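Local coordinates for type III secretion system effector HopBA1 (Pseudomonas syringae pv. aptata, PDB 5T09), which acts as a virulence factor recognized by the Arabidopsis resistance protein RBA1, whose self-association it enhances, triggering plant cell death, at residues Gly34-Asp46 against Leu64-Val77. Numbering follows the deposited sequence.
Sequences GGPVDTLVGAASD and LITESAAKLKNAGV
Leu40, Val41 and Ala44 meet Leu64 and Leu72 where two near-parallel helices lie side by side against the largely parallel sheet of this EreA/ChaN-like alpha-beta fold. The pair is a worked example of two helices sharing one sheet: the buried leucines and Ala44 make up its inner part, while charged side chains border the solvent. The segment axes cross at -27° and approach to 9.3 Å, and no hydrogen bond joins them. On the sheet side, Leu40 reaches Ile211 and Leu64 reaches Phe213, both of strand 209-214, while Leu72 and Val77 rest on Ile186 of strand 184-190. Leu40 holds CG anti to its own nitrogen (chi1 177°), which sends CG toward the second helix, where CD2 meets Leu64 CG at 3.9 Å. Further along, the single methyl of Ala44 is shared: its CB lies 3.7 Å from Leu72 CD2 and 3.6 Å from CG2 of Val77, the first residue of strand 77-82. Leu72 CD2 also touches Val41 CA.

Toward solvent the contact passes to long, charged side chains. Val37 marks the passage, a knob in a hole whose buried side is Leu64 and Ser68 and whose exposed side is Glu67 and Lys71. Lys71 lays its extended chain across the valines at about a right angle, touching Val41 CG2 through CB and Val37 CG1 through CD. Its end is loose, NZ stopping 4.6 Å from Asp38 OD1, too far for a salt bridge. Between these two sides, the hydroxyl of Ser68 turns back to its own helix, where OG donates to Leu64 O at 2.9 Å from above the carbonyl plane, and presents its oxygen to Val37 CG1 at 3.6 Å.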
loop_
_atom_site.group_PDB
_atom_site.type_symbol
_atom_site.label_atom_id
_atom_site.label_comp_id
_atom_site.label_asym_id
_atom_site.label_seq_id
_atom_site.Cartn_x
_atom_site.Cartn_y
_atom_site.Cartn_z
ATOM N N GLY A 34 -0.805 -20.356 0.900
ATOM C CA GLY A 34 0.195 -20.695 1.896
ATOM C C GLY A 34 0.949 -19.511 2.471
ATOM O O GLY A 34 0.385 -18.709 3.220
ATOM N N GLY A 35 2.230 -19.396 2.124
ATOM C CA GLY A 35 3.109 -18.418 2.726
ATOM C C GLY A 35 2.663 -16.983 2.521
ATOM O O GLY A 35 1.716 -16.700 1.783
ATOM N N PRO A 36 3.342 -16.040 3.186
ATOM C CA PRO A 36 3.007 -14.621 2.994
ATOM C C PRO A 36 3.373 -14.115 1.607
ATOM O O PRO A 36 2.579 -13.418 0.966
ATOM C CB PRO A 36 3.828 -13.913 4.083
ATOM C CG PRO A 36 4.200 -14.984 5.058
ATOM C CD PRO A 36 4.345 -16.226 4.245
ATOM N N VAL A 37 4.575 -14.452 1.135
ATOM C CA VAL A 37 4.981 -14.048 -0.210
ATOM C C VAL A 37 4.078 -14.703 -1.248
ATOM O O VAL A 37 3.589 -14.048 -2.175
ATOM C CB VAL A 37 6.462 -14.394 -0.453
ATOM C CG1 VAL A 37 6.871 -14.048 -1.884
ATOM C CG2 VAL A 37 7.354 -13.663 0.542
ATOM N N ASP A 38 3.844 -16.010 -1.106
ATOM C CA ASP A 38 3.014 -16.725 -2.070
ATOM C C ASP A 38 1.611 -16.134 -2.139
ATOM O O ASP A 38 1.010 -16.067 -3.219
ATOM C CB ASP A 38 2.948 -18.209 -1.705
ATOM C CG ASP A 38 4.299 -18.892 -1.791
ATOM O OD1 ASP A 38 5.147 -18.441 -2.591
ATOM O OD2 ASP A 38 4.512 -19.882 -1.062
ATOM N N THR A 39 1.071 -15.701 -0.998
ATOM C CA THR A 39 -0.274 -15.135 -0.988
ATOM C C THR A 39 -0.311 -13.786 -1.694
ATOM O O THR A 39 -1.220 -13.520 -2.490
ATOM C CB THR A 39 -0.776 -15.002 0.451
ATOM O OG1 THR A 39 -0.897 -16.303 1.040
ATOM C CG2 THR A 39 -2.132 -14.300 0.498
ATOM N N LEU A 40 0.666 -12.918 -1.418
ATOM C CA LEU A 40 0.670 -11.593 -2.029
ATOM C C LEU A 40 0.843 -11.689 -3.540
ATOM O O LEU A 40 0.127 -11.030 -4.303
ATOM C CB LEU A 40 1.773 -10.736 -1.412
ATOM C CG LEU A 40 1.955 -9.339 -2.007
ATOM C CD1 LEU A 40 0.646 -8.556 -1.994
ATOM C CD2 LEU A 40 3.037 -8.584 -1.252
ATOM N N VAL A 41 1.794 -12.507 -3.993
ATOM C CA VAL A 41 2.023 -12.663 -5.427
ATOM C C VAL A 41 0.801 -13.279 -6.094
ATOM O O VAL A 41 0.406 -12.877 -7.197
ATOM C CB VAL A 41 3.290 -13.504 -5.671
ATOM C CG1 VAL A 41 3.492 -13.766 -7.162
ATOM C CG2 VAL A 41 4.508 -12.804 -5.083
ATOM N N GLY A 42 0.183 -14.265 -5.444
ATOM C CA GLY A 42 -1.006 -14.877 -6.011
ATOM C C GLY A 42 -2.157 -13.897 -6.133
ATOM O O GLY A 42 -2.930 -13.947 -7.093
ATOM N N ALA A 43 -2.286 -12.993 -5.160
ATOM C CA ALA A 43 -3.339 -11.985 -5.223
ATOM C C ALA A 43 -3.093 -11.008 -6.365
ATOM O O ALA A 43 -4.033 -10.612 -7.065
ATOM C CB ALA A 43 -3.437 -11.244 -3.891
ATOM N N ALA A 44 -1.836 -10.608 -6.573
ATOM C CA ALA A 44 -1.516 -9.755 -7.711
ATOM C C ALA A 44 -1.663 -10.507 -9.024
ATOM O O ALA A 44 -2.060 -9.916 -10.034
ATOM C CB ALA A 44 -0.097 -9.200 -7.574
ATOM N N SER A 45 -1.359 -11.808 -9.032
ATOM C CA SER A 45 -1.504 -12.591 -10.252
ATOM C C SER A 45 -2.961 -12.698 -10.681
ATOM O O SER A 45 -3.244 -12.819 -11.876
ATOM C CB SER A 45 -0.910 -13.987 -10.058
ATOM O OG SER A 45 -1.044 -14.759 -11.239
ATOM N N ASP A 46 -3.894 -12.638 -9.731
ATOM C CA ASP A 46 -5.307 -12.824 -10.028
ATOM C C ASP A 46 -6.064 -11.518 -10.244
ATOM O O ASP A 46 -7.235 -11.564 -10.637
ATOM C CB ASP A 46 -5.980 -13.609 -8.894
ATOM C CG ASP A 46 -5.386 -14.995 -8.710
ATOM O OD1 ASP A 46 -4.810 -15.532 -9.679
ATOM O OD2 ASP A 46 -5.500 -15.551 -7.596
ATOM N N LEU A 64 7.733 -7.675 3.702
ATOM C CA LEU A 64 7.031 -8.546 2.768
ATOM C C LEU A 64 7.147 -8.026 1.341
ATOM O O LEU A 64 7.404 -8.797 0.410
ATOM C CB LEU A 64 5.563 -8.670 3.177
ATOM C CG LEU A 64 4.656 -9.417 2.195
ATOM C CD1 LEU A 64 5.165 -10.832 1.966
ATOM C CD2 LEU A 64 3.226 -9.431 2.706
ATOM N N ILE A 65 6.964 -6.719 1.146
ATOM C CA ILE A 65 7.037 -6.154 -0.199
ATOM C C ILE A 65 8.444 -6.309 -0.764
ATOM O O ILE A 65 8.623 -6.670 -1.932
ATOM C CB ILE A 65 6.576 -4.686 -0.181
ATOM C CG1 ILE A 65 5.085 -4.622 0.173
ATOM C CG2 ILE A 65 6.830 -4.018 -1.530
ATOM C CD1 ILE A 65 4.536 -3.220 0.375
ATOM N N THR A 66 9.465 -6.043 0.053
ATOM C CA THR A 66 10.845 -6.235 -0.390
ATOM C C THR A 66 11.058 -7.645 -0.928
ATOM O O THR A 66 11.633 -7.835 -2.006
ATOM C CB THR A 66 11.810 -5.953 0.766
ATOM O OG1 THR A 66 11.705 -4.579 1.162
ATOM C CG2 THR A 66 13.257 -6.248 0.362
ATOM N N GLU A 67 10.600 -8.653 -0.184
ATOM C CA GLU A 67 10.826 -10.039 -0.572
ATOM C C GLU A 67 9.964 -10.463 -1.756
ATOM O O GLU A 67 10.284 -11.457 -2.414
ATOM C CB GLU A 67 10.560 -10.961 0.618
ATOM C CG GLU A 67 11.422 -10.663 1.838
ATOM C CD GLU A 67 11.002 -11.457 3.058
ATOM O OE1 GLU A 67 10.137 -12.349 2.922
ATOM O OE2 GLU A 67 11.536 -11.188 4.156
ATOM N N SER A 68 8.885 -9.736 -2.039
ATOM C CA SER A 68 7.976 -10.077 -3.126
ATOM C C SER A 68 8.262 -9.310 -4.411
ATOM O O SER A 68 7.661 -9.626 -5.442
ATOM C CB SER A 68 6.525 -9.802 -2.702
ATOM O OG SER A 68 6.187 -10.510 -1.525
ATOM N N ALA A 69 9.157 -8.320 -4.372
ATOM C CA ALA A 69 9.304 -7.381 -5.479
ATOM C C ALA A 69 9.514 -8.103 -6.805
ATOM O O ALA A 69 8.711 -7.970 -7.736
ATOM C CB ALA A 69 10.465 -6.427 -5.194
ATOM N N ALA A 70 10.599 -8.870 -6.910
ATOM C CA ALA A 70 10.924 -9.528 -8.173
ATOM C C ALA A 70 9.784 -10.431 -8.632
ATOM O O ALA A 70 9.398 -10.416 -9.807
ATOM C CB ALA A 70 12.221 -10.324 -8.027
ATOM N N LYS A 71 9.230 -11.227 -7.716
ATOM C CA LYS A 71 8.140 -12.125 -8.084
ATOM C C LYS A 71 6.899 -11.346 -8.504
ATOM O O LYS A 71 6.186 -11.755 -9.429
ATOM C CB LYS A 71 7.817 -13.062 -6.922
ATOM C CG LYS A 71 8.871 -14.132 -6.688
ATOM C CD LYS A 71 8.467 -15.057 -5.558
ATOM C CE LYS A 71 9.570 -16.041 -5.221
ATOM N NZ LYS A 71 9.202 -16.887 -4.052
ATOM N N LEU A 72 6.618 -10.226 -7.834
ATOM C CA LEU A 72 5.484 -9.399 -8.237
ATOM C C LEU A 72 5.673 -8.868 -9.651
ATOM O O LEU A 72 4.736 -8.885 -10.459
ATOM C CB LEU A 72 5.292 -8.246 -7.255
ATOM C CG LEU A 72 4.711 -8.611 -5.884
ATOM C CD1 LEU A 72 4.812 -7.432 -4.937
ATOM C CD2 LEU A 72 3.262 -9.068 -6.010
ATOM N N LYS A 73 6.877 -8.390 -9.972
ATOM C CA LYS A 73 7.162 -7.948 -11.333
ATOM C C LYS A 73 6.879 -9.061 -12.334
ATOM O O LYS A 73 6.230 -8.839 -13.364
ATOM C CB LYS A 73 8.617 -7.487 -11.440
ATOM C CG LYS A 73 9.040 -7.059 -12.839
ATOM C CD LYS A 73 8.332 -5.787 -13.273
ATOM C CE LYS A 73 8.609 -5.479 -14.734
ATOM N NZ LYS A 73 7.999 -4.189 -15.158
ATOM N N ASN A 74 7.364 -10.271 -12.048
ATOM C CA ASN A 74 7.147 -11.391 -12.956
ATOM C C ASN A 74 5.668 -11.733 -13.080
ATOM O O ASN A 74 5.225 -12.196 -14.137
ATOM C CB ASN A 74 7.940 -12.608 -12.476
ATOM C CG ASN A 74 7.697 -13.839 -13.328
ATOM O OD1 ASN A 74 6.808 -14.640 -13.042
ATOM N ND2 ASN A 74 8.493 -13.998 -14.380
ATOM N N ALA A 75 4.891 -11.508 -12.020
ATOM C CA ALA A 75 3.457 -11.763 -12.064
ATOM C C ALA A 75 2.700 -10.743 -12.904
ATOM O O ALA A 75 1.506 -10.940 -13.153
ATOM C CB ALA A 75 2.887 -11.782 -10.644
ATOM N N GLY A 76 3.356 -9.668 -13.339
ATOM C CA GLY A 76 2.724 -8.638 -14.140
ATOM C C GLY A 76 2.577 -7.299 -13.451
ATOM O O GLY A 76 1.975 -6.390 -14.034
ATOM N N VAL A 77 3.101 -7.142 -12.238
ATOM C CA VAL A 77 3.016 -5.875 -11.518
ATOM C C VAL A 77 4.092 -4.947 -12.069
ATOM O O VAL A 77 5.287 -5.189 -11.883
ATOM C CB VAL A 77 3.176 -6.074 -10.005
ATOM C CG1 VAL A 77 3.112 -4.733 -9.273
ATOM C CG2 VAL A 77 2.108 -7.024 -9.479
#